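Local coordinates for nodulation fucosyltransferase NodZ (Bradyrhizobium sp., PDB 2HHC), which is a bacterial nodulation enzyme of the glycosyltransferase kind, with a probable GT-B fold, at residues 24-29 with 141-146; 82-85 with 89-92; 97-102 with 127-132; 200-205 with 234-239; 205-210 with 309-314. One frame throughout, in Å; residues are numbered along the deposited sequence.

Contact 1. Residues 24-29 with 141-146; sequences SAWSYA and ERLIFR
Trp-26 on helix 15-32 meets Leu-143 and Ile-144 on helix 138-147. The contact between these segments is apolar, and it is made by one indole and two branched side chains. The CA atoms of Trp-26 and Ile-144 are 8.3 Å apart, so the side chains span the gap between the helices.

The firmer touch is at the base of the tryptophan. CD1 of Ile-144 lies 3.9 Å from CB of Trp-26. The bond from CA to CB of Ile-144 does not aim at Trp-26. Instead CG1 sits beside the backbone N (chi1 -72°), and the chain carries its CD1 methyl across. The two side chains run antiparallel past one another. On the far part of the indole, CD2 of Leu-143 lies 4.1 Å from CZ2 of Trp-26. This methyl stands over one ring face, displaced toward the rim. Leu-143 has two deposited conformers, so the exact seat of this methyl is doubtful.

The polar links lead elsewhere. NE1 of Trp-26 gives its hydrogen bond to the carbonyl O of Ile-64. This restrains the indole and satisfies its buried N-H. The ring also packs on Val-67 of strand 67-70. On helix 138-147, Glu-141 forms a salt bridge with Arg-291, and Arg-142 bonds to the carbonyl of Leu-295.

Between these segments the helices therefore touch through van der Waals packing. The indole is probably oriented in part by its bond to Ile-64, and the aliphatic groups of helix 138-147 fit against it.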
# COMPACT_ATOMS: atom_id res chain seq x y z
N SER A 24 5.00 9.15 3.68
CA SER A 24 5.17 9.98 4.88
C SER A 24 6.64 10.20 5.25
O SER A 24 7.02 11.34 5.57
CB SER A 24 4.38 9.39 6.03
OG SER A 24 2.99 9.40 5.72
N ALA A 25 7.39 9.12 5.24
CA ALA A 25 8.84 9.20 5.52
C ALA A 25 9.52 10.10 4.46
O ALA A 25 10.34 10.98 4.82
CB ALA A 25 9.44 7.84 5.49
N TRP A 26 9.16 9.92 3.20
CA TRP A 26 9.73 10.69 2.08
C TRP A 26 9.48 12.19 2.33
O TRP A 26 10.34 13.04 2.13
CB TRP A 26 9.12 10.21 0.72
CG TRP A 26 9.60 11.12 -0.39
CD1 TRP A 26 10.75 11.01 -1.11
CD2 TRP A 26 8.98 12.33 -0.81
NE1 TRP A 26 10.85 12.06 -1.97
CE2 TRP A 26 9.81 12.92 -1.77
CE3 TRP A 26 7.78 12.98 -0.43
CZ2 TRP A 26 9.47 14.13 -2.39
CZ3 TRP A 26 7.46 14.17 -1.02
CH2 TRP A 26 8.29 14.74 -1.98
N SER A 27 8.26 12.53 2.73
CA SER A 27 7.88 13.91 2.88
C SER A 27 8.74 14.57 3.97
O SER A 27 9.18 15.69 3.81
CB SER A 27 6.40 13.98 3.22
OG SER A 27 6.03 15.32 3.47
N TYR A 28 8.98 13.87 5.07
CA TYR A 28 9.81 14.44 6.13
C TYR A 28 11.28 14.55 5.69
O TYR A 28 11.93 15.57 5.97
CB TYR A 28 9.71 13.66 7.43
CG TYR A 28 10.25 14.40 8.61
CD1 TYR A 28 9.59 15.50 9.11
CD2 TYR A 28 11.45 14.01 9.23
CE1 TYR A 28 10.08 16.21 10.17
CE2 TYR A 28 11.96 14.73 10.31
CZ TYR A 28 11.25 15.83 10.78
OH TYR A 28 11.69 16.58 11.87
N ALA A 29 11.76 13.55 4.96
CA ALA A 29 13.13 13.61 4.39
C ALA A 29 13.28 14.81 3.46
O ALA A 29 14.30 15.52 3.46
CB ALA A 29 13.45 12.35 3.66
N GLU A 141 1.86 10.87 -1.65
CA GLU A 141 1.47 9.51 -2.00
C GLU A 141 1.60 9.32 -3.51
O GLU A 141 2.11 8.30 -4.01
CB GLU A 141 0.03 9.21 -1.56
CG GLU A 141 -0.18 9.14 -0.06
CD GLU A 141 -1.65 8.99 0.19
OE1 GLU A 141 -2.16 7.83 -0.05
OE2 GLU A 141 -2.38 9.96 0.51
N ARG A 142 1.08 10.26 -4.28
CA ARG A 142 1.10 10.14 -5.75
C ARG A 142 2.54 10.17 -6.23
O ARG A 142 2.92 9.47 -7.23
CB ARG A 142 0.30 11.29 -6.39
CG ARG A 142 -1.15 11.20 -6.09
CD ARG A 142 -1.88 12.46 -6.65
NE ARG A 142 -3.30 12.46 -6.36
CZ ARG A 142 -4.16 11.75 -7.02
NH1 ARG A 142 -3.76 11.05 -8.07
NH2 ARG A 142 -5.44 11.81 -6.68
N LEU A 143 3.36 11.00 -5.62
CA LEU A 143 4.78 11.07 -6.00
C LEU A 143 5.47 9.74 -5.83
O LEU A 143 6.23 9.30 -6.67
CB LEU A 143 5.43 12.24 -5.29
CG LEU A 143 6.73 12.55 -5.99
CD1 LEU A 143 6.94 14.02 -5.95
CD2 LEU A 143 7.78 11.72 -5.25
N ILE A 144 5.19 9.02 -4.77
CA ILE A 144 5.82 7.70 -4.58
C ILE A 144 5.37 6.77 -5.69
O ILE A 144 6.21 6.09 -6.29
CB ILE A 144 5.43 7.11 -3.21
CG1 ILE A 144 6.15 7.88 -2.09
CG2 ILE A 144 5.70 5.66 -3.11
CD1 ILE A 144 7.62 7.90 -2.11
N PHE A 145 4.08 6.68 -5.96
CA PHE A 145 3.62 5.76 -7.05
C PHE A 145 4.20 6.06 -8.40
O PHE A 145 4.39 5.19 -9.24
CB PHE A 145 2.10 5.65 -7.06
CG PHE A 145 1.55 4.75 -5.99
CD1 PHE A 145 1.63 3.37 -6.12
CD2 PHE A 145 0.96 5.26 -4.92
CE1 PHE A 145 1.12 2.54 -5.18
CE2 PHE A 145 0.47 4.40 -3.93
CZ PHE A 145 0.59 3.06 -4.10
N ARG A 146 4.44 7.34 -8.67
CA ARG A 146 4.99 7.75 -9.96
C ARG A 146 6.49 7.55 -10.07
O ARG A 146 6.97 7.56 -11.20
CB ARG A 146 4.63 9.22 -10.27
CG ARG A 146 3.17 9.47 -10.54
CD ARG A 146 2.88 10.96 -10.83
NE ARG A 146 3.60 11.36 -11.99
CZ ARG A 146 3.17 11.15 -13.21
NH1 ARG A 146 1.95 10.62 -13.39
NH2 ARG A 146 3.91 11.52 -14.22

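Contact 2. Residues 82-85 with 89-92; sequences GPFF and WNRP. With PO4 (phosphate ion), chain B.
OD1 of Asn-90 accepts the backbone N-H of Phe-84 at 2.9 Å from N. The bond is nearly straight, at 166° at the hydrogen. Phe-84 belongs to strand 84-85, the outermost strand at one end of the six-stranded sheet that includes strand 125-128. The same amide turns its nitrogen to the strand as well: ND2 of Asn-90 donates to O of Phe-84 at 3.0 Å, in a more bent bond. Both backbone groups of one strand residue are thus held by one side-chain amide, much as a neighbouring peptide would hold them. ND2 has a further weak bond to the carbonyl of Arg-87, within the same turn.

The amide bends back to the strand because its CG sits beside its own backbone N (chi1 -65°). OD1 also lies at the edge of the Phe-84 ring, 3.4 Å from CD2 of Phe-84. Ring and amide planes are 46° apart. The next residue, Phe-85, pairs through its backbone with strand 125-128.

Arg-91, in the loop that follows, reaches a phosphate ion, probably from the crystallisation liquor. That bond is weak and rests on one of two conformers; Trp-88 N also holds the ion. Nearer the sheet, CB of Phe-84 packs 3.6 Å from CB of Trp-89.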
# COMPACT_ATOMS: atom_id res chain seq x y z
N GLY A 82 23.32 7.97 15.22
CA GLY A 82 22.53 8.55 16.26
C GLY A 82 22.93 10.00 16.44
O GLY A 82 23.90 10.48 15.84
N PRO A 83 22.24 10.69 17.35
CA PRO A 83 21.11 10.14 18.10
C PRO A 83 19.92 9.86 17.23
O PRO A 83 19.80 10.43 16.11
CB PRO A 83 20.77 11.22 19.12
CG PRO A 83 21.75 12.28 18.98
CD PRO A 83 22.60 12.06 17.76
N PHE A 84 19.00 9.07 17.78
CA PHE A 84 17.81 8.63 17.07
C PHE A 84 16.53 9.27 17.61
O PHE A 84 16.43 9.67 18.75
CB PHE A 84 17.70 7.09 17.16
CG PHE A 84 18.93 6.37 16.64
CD1 PHE A 84 19.12 6.15 15.28
CD2 PHE A 84 19.95 6.04 17.49
CE1 PHE A 84 20.28 5.58 14.83
CE2 PHE A 84 21.12 5.47 17.01
CZ PHE A 84 21.28 5.24 15.74
N PHE A 85 15.53 9.35 16.74
CA PHE A 85 14.16 9.68 17.10
C PHE A 85 13.28 8.66 16.36
O PHE A 85 13.51 8.38 15.19
CB PHE A 85 13.79 11.08 16.61
CG PHE A 85 12.42 11.53 17.03
CD1 PHE A 85 11.30 11.15 16.31
CD2 PHE A 85 12.24 12.27 18.16
CE1 PHE A 85 10.02 11.52 16.73
CE2 PHE A 85 10.98 12.66 18.56
CZ PHE A 85 9.88 12.29 17.84
N TRP A 89 14.67 4.39 20.20
CA TRP A 89 15.72 3.86 19.36
C TRP A 89 17.11 4.16 19.88
O TRP A 89 18.09 3.65 19.32
CB TRP A 89 15.55 4.33 17.89
CG TRP A 89 14.33 3.65 17.30
CD1 TRP A 89 13.02 4.04 17.38
CD2 TRP A 89 14.33 2.38 16.63
NE1 TRP A 89 12.22 3.11 16.79
CE2 TRP A 89 12.98 2.08 16.32
CE3 TRP A 89 15.32 1.49 16.24
CZ2 TRP A 89 12.61 0.90 15.67
CZ3 TRP A 89 14.95 0.34 15.57
CH2 TRP A 89 13.61 0.05 15.29
N ASN A 90 17.21 4.98 20.92
CA ASN A 90 18.51 5.18 21.59
C ASN A 90 18.81 4.14 22.68
O ASN A 90 19.92 4.14 23.23
CB ASN A 90 18.55 6.58 22.21
CG ASN A 90 18.49 7.67 21.18
OD1 ASN A 90 19.34 7.76 20.32
ND2 ASN A 90 17.50 8.48 21.27
N ARG A 91 17.82 3.32 23.01
CA ARG A 91 17.96 2.29 24.07
C ARG A 91 18.95 1.23 23.62
O ARG A 91 19.05 0.94 22.44
CB ARG A 91 16.59 1.68 24.41
CG ARG A 91 15.64 2.69 24.98
CD ARG A 91 14.47 2.14 25.76
NE ARG A 91 13.32 3.06 25.69
CZ ARG A 91 13.27 4.30 26.19
NH1 ARG A 91 14.29 4.83 26.84
NH2 ARG A 91 12.18 5.03 26.02
N PRO A 92 19.63 0.59 24.59
CA PRO A 92 20.47 -0.54 24.24
C PRO A 92 19.70 -1.63 23.53
O PRO A 92 18.50 -1.78 23.78
CB PRO A 92 20.94 -1.03 25.58
CG PRO A 92 20.94 0.21 26.45
CD PRO A 92 19.68 0.89 26.02
P PO4 B . 9.56 6.66 23.49
O1 PO4 B . 8.09 6.41 23.85
O2 PO4 B . 9.87 6.66 21.95
O3 PO4 B . 9.94 7.98 24.12
O4 PO4 B . 10.37 5.60 24.22

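Contact 3. Residues 97-102 with 127-132; sequences INRPDE and VCDACL
Arg-99 reaches Asp-129 with one good hydrogen bond and one loose charge contact. The tight part is NH2 of Arg-99 with the carbonyl O of Asp-129, at 3.0 Å and 154° at the hydrogen. The oxygen lies in the guanidinium plane, at its edge. Seen from the carbonyl, the donor stands above the plane, 38° out of it.

The loose part involves the carboxylate. OD2 of Asp-129 is 3.9 Å from NE of Arg-99. It sits far off the guanidinium plane and receives no hydrogen bond from this arginine; the attraction is purely electrostatic. The arginine spans the gap with an extended chain, its CG anti to the backbone N (chi1 -173°). NH2 has a second partner in Glu-107, and the ring of Trp-88 makes a cation-pi contact with the group. Asp-129 is claimed more strongly by Arg-10 and Arg-12.

On either side of Arg-99 in the sequence, Asn-98 and Glu-102 are exposed to solvent. Asp-129 itself is buried. Pro-100 takes the N-cap position of helix 101-116. The arrangement belongs to a beta-alpha-beta unit made of strand 84-85, helix 101-116 and strand 125-128, where Arg-99 ties the approach to the helix to the residue just after strand 125-128.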
# COMPACT_ATOMS: atom_id res chain seq x y z
N ILE A 97 14.41 -5.62 22.48
CA ILE A 97 13.80 -6.93 22.16
C ILE A 97 12.28 -6.81 22.33
O ILE A 97 11.52 -7.29 21.49
CB ILE A 97 14.36 -8.03 23.04
CG1 ILE A 97 15.86 -8.28 22.83
CG2 ILE A 97 13.64 -9.36 22.83
CD1 ILE A 97 16.21 -8.83 21.50
N ASN A 98 11.82 -6.21 23.43
CA ASN A 98 10.39 -6.00 23.70
C ASN A 98 9.88 -4.80 22.90
O ASN A 98 10.26 -3.67 23.21
CB ASN A 98 10.17 -5.63 25.14
CG ASN A 98 8.72 -5.62 25.54
OD1 ASN A 98 7.87 -6.34 24.99
ND2 ASN A 98 8.43 -4.82 26.54
N ARG A 99 9.06 -5.04 21.90
CA ARG A 99 8.50 -3.96 21.08
C ARG A 99 7.00 -4.18 20.89
O ARG A 99 6.58 -4.52 19.80
CB ARG A 99 9.30 -3.81 19.78
CG ARG A 99 8.91 -2.60 18.94
CD ARG A 99 9.80 -2.31 17.76
NE ARG A 99 9.20 -1.23 16.97
CZ ARG A 99 9.22 0.05 17.29
NH1 ARG A 99 9.91 0.46 18.33
NH2 ARG A 99 8.56 0.93 16.57
N PRO A 100 6.21 -3.95 21.95
CA PRO A 100 4.78 -4.21 21.93
C PRO A 100 4.03 -3.15 21.14
O PRO A 100 4.57 -2.08 20.87
CB PRO A 100 4.40 -4.10 23.39
CG PRO A 100 5.37 -3.21 23.96
CD PRO A 100 6.64 -3.44 23.25
N ASP A 101 2.78 -3.46 20.83
CA ASP A 101 1.96 -2.58 20.02
C ASP A 101 1.81 -1.21 20.68
O ASP A 101 1.88 -0.21 19.96
CB ASP A 101 0.60 -3.22 19.72
CG ASP A 101 0.65 -4.22 18.57
OD1 ASP A 101 1.73 -4.52 17.99
OD2 ASP A 101 -0.44 -4.73 18.21
N GLU A 102 1.74 -1.16 22.00
CA GLU A 102 1.62 0.13 22.70
C GLU A 102 2.80 1.05 22.36
O GLU A 102 2.62 2.25 22.18
CB GLU A 102 1.35 -0.00 24.21
CG GLU A 102 2.45 -0.55 25.06
CD GLU A 102 2.09 -0.41 26.52
OE1 GLU A 102 2.09 0.73 27.07
OE2 GLU A 102 1.77 -1.46 27.14
N VAL A 127 13.78 7.07 12.81
CA VAL A 127 13.42 5.68 12.48
C VAL A 127 11.91 5.60 12.48
O VAL A 127 11.27 5.78 13.53
CB VAL A 127 14.00 4.65 13.48
CG1 VAL A 127 13.63 3.21 12.99
CG2 VAL A 127 15.47 4.85 13.65
N CYS A 128 11.32 5.36 11.31
CA CYS A 128 9.90 5.22 11.16
C CYS A 128 9.52 3.74 11.13
O CYS A 128 9.79 3.09 10.14
CB CYS A 128 9.40 5.90 9.87
SG CYS A 128 9.71 7.67 9.77
N ASP A 129 8.95 3.24 12.21
CA ASP A 129 8.65 1.81 12.34
C ASP A 129 7.26 1.62 13.00
O ASP A 129 7.07 0.91 13.98
CB ASP A 129 9.79 1.10 13.11
CG ASP A 129 9.83 -0.37 12.91
OD1 ASP A 129 8.97 -1.02 12.23
OD2 ASP A 129 10.81 -0.96 13.46
N ALA A 130 6.30 2.31 12.41
CA ALA A 130 4.91 2.30 12.75
C ALA A 130 4.10 2.65 11.51
O ALA A 130 4.66 3.05 10.48
CB ALA A 130 4.62 3.29 13.84
N CYS A 131 2.80 2.57 11.61
CA CYS A 131 1.93 2.90 10.50
C CYS A 131 1.87 4.41 10.35
O CYS A 131 1.51 5.11 11.28
CB CYS A 131 0.54 2.38 10.74
SG CYS A 131 -0.57 2.65 9.36
N LEU A 132 2.21 4.90 9.16
CA LEU A 132 2.18 6.33 8.86
C LEU A 132 1.16 6.64 7.77
O LEU A 132 1.24 7.71 7.11
CB LEU A 132 3.58 6.87 8.55
CG LEU A 132 4.56 6.83 9.75
CD1 LEU A 132 5.87 7.40 9.34
CD2 LEU A 132 4.03 7.62 10.95

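Contact 4. Residues 200-205 with 234-239; sequences QVCMAI and GLFPDV
Phe-236 pushes its ring into a hollow between Cys-202 and Ile-205, two residues about one turn apart on helix 192-209. This is probably the second Rossmann-like domain of a GT-B fold. Phe-236 sits in the turn between helix 226-235 and strand 239-240. That strand is outermost in the domain's sheet, in which strands 217-223 and 170-176 come next. The contact joins helix 192-209 to the end of helix 226-235 and the loop that leads into strand 239-240.

The floor of the hollow is Ile-205. Its CG2 methyl rises over the centre of the Phe-236 ring as a CH-pi contact, 3.6 Å from the centroid and 12° off the ring normal. The methyl can do so because CG2 of Ile-205 lies anti to its own backbone N, while the other branch sits beside that N. CD1 of Ile-205 extends to the rim, 4.0 Å from CE2 of Phe-236.

Cys-202 forms the wall. Its CB lies in the ring plane at the edge. SG makes a sulfur-aromatic contact there, 5.1 Å from the Phe-236 centroid and 79° off the normal. The carbonyl O of Cys-202 comes within 3.7 Å of CZ of Phe-236. Ile-205 also packs on Ile-281 of strand 279-283, and Arg-206 and Lys-209 touch Phe-236.

Leu-235 adds a single branch: its CD1 methyl lies 3.7 Å from SG of Cys-202.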
# COMPACT_ATOMS: atom_id res chain seq x y z
N GLN A 200 -23.85 -7.72 1.07
CA GLN A 200 -23.42 -6.32 0.96
C GLN A 200 -22.58 -6.08 -0.27
O GLN A 200 -22.79 -5.10 -0.97
CB GLN A 200 -22.66 -5.90 2.24
CG GLN A 200 -23.56 -5.79 3.39
CD GLN A 200 -22.88 -5.37 4.67
OE1 GLN A 200 -21.67 -5.54 4.84
NE2 GLN A 200 -23.66 -4.80 5.58
N VAL A 201 -21.64 -6.97 -0.54
CA VAL A 201 -20.85 -6.94 -1.73
C VAL A 201 -21.71 -7.01 -2.98
O VAL A 201 -21.47 -6.31 -3.94
CB VAL A 201 -19.81 -8.11 -1.76
CG1 VAL A 201 -19.15 -8.23 -3.10
CG2 VAL A 201 -18.75 -7.89 -0.63
N CYS A 202 -22.71 -7.87 -2.95
CA CYS A 202 -23.61 -7.93 -4.08
C CYS A 202 -24.36 -6.64 -4.29
O CYS A 202 -24.53 -6.24 -5.44
CB CYS A 202 -24.60 -9.10 -4.00
SG CYS A 202 -23.79 -10.74 -4.08
N MET A 203 -24.86 -6.03 -3.21
CA MET A 203 -25.53 -4.73 -3.30
C MET A 203 -24.61 -3.66 -3.91
O MET A 203 -25.05 -2.85 -4.73
CB MET A 203 -25.91 -4.20 -1.90
CG MET A 203 -26.66 -5.14 -0.97
SD MET A 203 -27.15 -4.20 0.49
CE MET A 203 -26.40 -4.94 1.91
N ALA A 204 -23.34 -3.65 -3.50
CA ALA A 204 -22.37 -2.70 -4.04
C ALA A 204 -22.17 -2.94 -5.53
O ALA A 204 -22.09 -1.98 -6.30
CB ALA A 204 -21.05 -2.78 -3.30
N ILE A 205 -22.04 -4.21 -5.94
CA ILE A 205 -21.86 -4.51 -7.35
C ILE A 205 -23.07 -4.09 -8.18
O ILE A 205 -22.92 -3.50 -9.24
CB ILE A 205 -21.46 -5.99 -7.57
CG1 ILE A 205 -20.08 -6.30 -6.96
CG2 ILE A 205 -21.44 -6.36 -9.05
CD1 ILE A 205 -19.78 -7.77 -6.89
N GLY A 234 -20.64 -16.58 -9.71
CA GLY A 234 -21.88 -17.25 -10.05
C GLY A 234 -23.12 -16.36 -9.96
O GLY A 234 -24.16 -16.77 -10.39
N LEU A 235 -22.91 -15.14 -9.43
CA LEU A 235 -24.01 -14.18 -9.20
C LEU A 235 -24.06 -13.03 -10.22
O LEU A 235 -25.12 -12.35 -10.31
CB LEU A 235 -23.93 -13.59 -7.77
CG LEU A 235 -24.41 -14.62 -6.72
CD1 LEU A 235 -23.94 -14.26 -5.34
CD2 LEU A 235 -25.88 -14.74 -6.72
N PHE A 236 -22.99 -12.83 -10.99
CA PHE A 236 -22.89 -11.72 -11.96
C PHE A 236 -22.23 -12.22 -13.18
O PHE A 236 -21.40 -13.13 -13.10
CB PHE A 236 -22.11 -10.54 -11.38
CG PHE A 236 -22.75 -9.94 -10.18
CD1 PHE A 236 -23.75 -8.98 -10.30
CD2 PHE A 236 -22.42 -10.38 -8.90
CE1 PHE A 236 -24.34 -8.45 -9.19
CE2 PHE A 236 -23.05 -9.86 -7.76
CZ PHE A 236 -24.01 -8.89 -7.91
N PRO A 237 -22.57 -11.64 -14.34
CA PRO A 237 -21.85 -11.98 -15.53
C PRO A 237 -20.52 -11.25 -15.62
O PRO A 237 -20.30 -10.17 -15.02
CB PRO A 237 -22.79 -11.53 -16.65
CG PRO A 237 -23.44 -10.32 -16.06
CD PRO A 237 -23.59 -10.60 -14.57
N ASP A 238 -19.62 -11.85 -16.38
CA ASP A 238 -18.38 -11.19 -16.78
C ASP A 238 -17.48 -10.85 -15.60
O ASP A 238 -16.79 -9.86 -15.61
CB ASP A 238 -18.66 -9.95 -17.68
CG ASP A 238 -19.48 -10.30 -18.91
OD1 ASP A 238 -19.02 -11.20 -19.66
OD2 ASP A 238 -20.59 -9.76 -19.07
N VAL A 239 -17.46 -11.73 -14.59
CA VAL A 239 -16.52 -11.61 -13.49
C VAL A 239 -15.23 -12.36 -13.80
O VAL A 239 -15.26 -13.52 -14.30
CB VAL A 239 -17.14 -12.15 -12.17
CG1 VAL A 239 -16.13 -12.07 -11.03
CG2 VAL A 239 -18.39 -11.38 -11.80

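Contact 5. Residues 205-210 with 309-314; sequences IRKAKA and GHLTMI
The last turns of helix 192-209 lie against strand 311-315, an outermost strand of the sheet that also holds strands 279-283 and 299-303. Lys-207 meets Leu-311 there. The segments 205-209 and 311-314 run at 39° to each other, and their axes come within 10.2 Å.

The lysine works mainly through its methylene groups. CD of Lys-207 is 3.7 Å from CB of Leu-311 and also 3.7 Å from CD1 of Leu-311. Stem and leucine lie alongside, pointing opposite ways. Lys-207 can lie along the leucine because its chain is extended as far as CE, with CG anti to the backbone N (chi1 172°). Its CE comes 4.1 Å from CB of Met-313, a residue with two deposited conformers. Leu-311 also packs on Phe-303 of strand 299-303, next to it in the sheet.

At CE the chain bends (chi4 72°) and brings NZ of Lys-207 round to a water molecule. NZ donates to this water at 3.1 Å. The water in turn donates to the carbonyl O of Leu-311, a weak bond of 3.4 Å.

The contact thus divides one lysine by chemistry. Its aliphatic stem packs on the strand, and its ammonium group is turned to water, so the charge need not be buried.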
# COMPACT_ATOMS: atom_id res chain seq x y z
N ILE A 205 -22.04 -4.21 -5.94
CA ILE A 205 -21.86 -4.51 -7.35
C ILE A 205 -23.07 -4.09 -8.18
O ILE A 205 -22.92 -3.50 -9.24
CB ILE A 205 -21.46 -5.99 -7.57
CG1 ILE A 205 -20.08 -6.30 -6.96
CG2 ILE A 205 -21.44 -6.36 -9.05
CD1 ILE A 205 -19.78 -7.77 -6.89
N ARG A 206 -24.28 -4.36 -7.69
CA ARG A 206 -25.50 -3.94 -8.37
C ARG A 206 -25.51 -2.40 -8.55
O ARG A 206 -25.86 -1.90 -9.64
CB ARG A 206 -26.74 -4.46 -7.64
CG ARG A 206 -26.82 -5.98 -7.70
CD ARG A 206 -27.98 -6.62 -6.96
NE ARG A 206 -27.84 -8.09 -7.08
CZ ARG A 206 -27.82 -8.98 -6.10
NH1 ARG A 206 -28.08 -8.63 -4.84
NH2 ARG A 206 -27.61 -10.25 -6.41
N LYS A 207 -25.12 -1.67 -7.50
CA LYS A 207 -25.07 -0.20 -7.54
C LYS A 207 -24.10 0.26 -8.59
O LYS A 207 -24.42 1.14 -9.41
CB LYS A 207 -24.77 0.39 -6.15
CG LYS A 207 -24.50 1.93 -6.12
CD LYS A 207 -24.31 2.37 -4.66
CE LYS A 207 -23.97 3.86 -4.51
NZ LYS A 207 -25.12 4.75 -4.79
N ALA A 208 -22.92 -0.33 -8.60
CA ALA A 208 -21.90 0.02 -9.57
C ALA A 208 -22.35 -0.28 -10.99
O ALA A 208 -22.07 0.51 -11.92
CB ALA A 208 -20.60 -0.75 -9.27
N LYS A 209 -23.02 -1.41 -11.18
CA LYS A 209 -23.43 -1.83 -12.53
C LYS A 209 -24.56 -0.99 -13.11
O LYS A 209 -24.74 -0.98 -14.34
CB LYS A 209 -23.84 -3.30 -12.53
CG LYS A 209 -22.67 -4.26 -12.61
CD LYS A 209 -23.09 -5.72 -12.70
CE LYS A 209 -23.57 -5.99 -14.14
NZ LYS A 209 -24.31 -7.24 -14.20
N ALA A 210 -25.33 -0.33 -12.23
CA ALA A 210 -26.43 0.55 -12.64
C ALA A 210 -25.97 1.94 -13.13
O ALA A 210 -26.77 2.69 -13.71
CB ALA A 210 -27.37 0.72 -11.49
N GLY A 309 -24.55 0.28 6.71
CA GLY A 309 -25.59 -0.40 5.93
C GLY A 309 -25.92 0.32 4.63
O GLY A 309 -26.59 -0.25 3.76
N HIS A 310 -25.45 1.56 4.50
CA HIS A 310 -25.77 2.42 3.36
C HIS A 310 -24.52 2.60 2.52
O HIS A 310 -23.45 2.84 3.05
CB HIS A 310 -26.26 3.78 3.83
N LEU A 311 -24.70 2.49 1.21
CA LEU A 311 -23.62 2.65 0.23
C LEU A 311 -23.49 4.11 -0.13
O LEU A 311 -24.47 4.83 -0.23
CB LEU A 311 -23.98 1.87 -1.04
CG LEU A 311 -23.74 0.37 -1.04
CD1 LEU A 311 -24.52 -0.33 -2.15
CD2 LEU A 311 -22.26 0.12 -1.21
N THR A 312 -22.27 4.56 -0.33
CA THR A 312 -22.05 5.88 -0.87
C THR A 312 -21.14 5.80 -2.09
O THR A 312 -20.44 4.79 -2.29
CB THR A 312 -21.48 6.85 0.19
OG1 THR A 312 -21.62 8.20 -0.28
CG2 THR A 312 -20.03 6.56 0.50
N MET A 313 -21.21 6.82 -2.92
CA MET A 313 -20.37 6.92 -4.09
C MET A 313 -19.65 8.24 -4.06
O MET A 313 -20.24 9.28 -3.75
CB MET A 313 -21.21 6.80 -5.35
CG MET A 313 -20.65 5.85 -6.35
SD MET A 313 -20.74 6.38 -8.04
CE MET A 313 -19.78 7.90 -8.02
N ILE A 314 -18.36 8.19 -4.39
CA ILE A 314 -17.50 9.33 -4.37
C ILE A 314 -16.93 9.52 -5.78
O ILE A 314 -16.36 8.60 -6.37
CB ILE A 314 -16.36 9.10 -3.35
CG1 ILE A 314 -16.97 8.80 -1.97
CG2 ILE A 314 -15.41 10.27 -3.33
CD1 ILE A 314 -15.94 8.46 -0.91
O HOH W 1 -26.82 3.75 -2.45

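The five contacts fall into two groups, consistent with the two Rossmann-like domains of a GT-B fold. Contacts 1 to 3 lie on or beside the first sheet. Contacts 2 and 3 lie about 13 Å apart between centres and use the neighbouring strands 84-85 and 125-128, one each. Contact 1 touches contact 3 where Ser-24 OG meets Leu-132 O. Along the chain, contacts 2 and 3 are nested inside the loop closed by contact 1. Contacts 4 and 5 come later and share helix 192-209 and Ile-205, with centres about 11 Å apart and alternating segments. They reach opposite ends of the second sheet. Contacts 2 and 4, about 51 Å between centres, lie on opposite sides of the chain's centre.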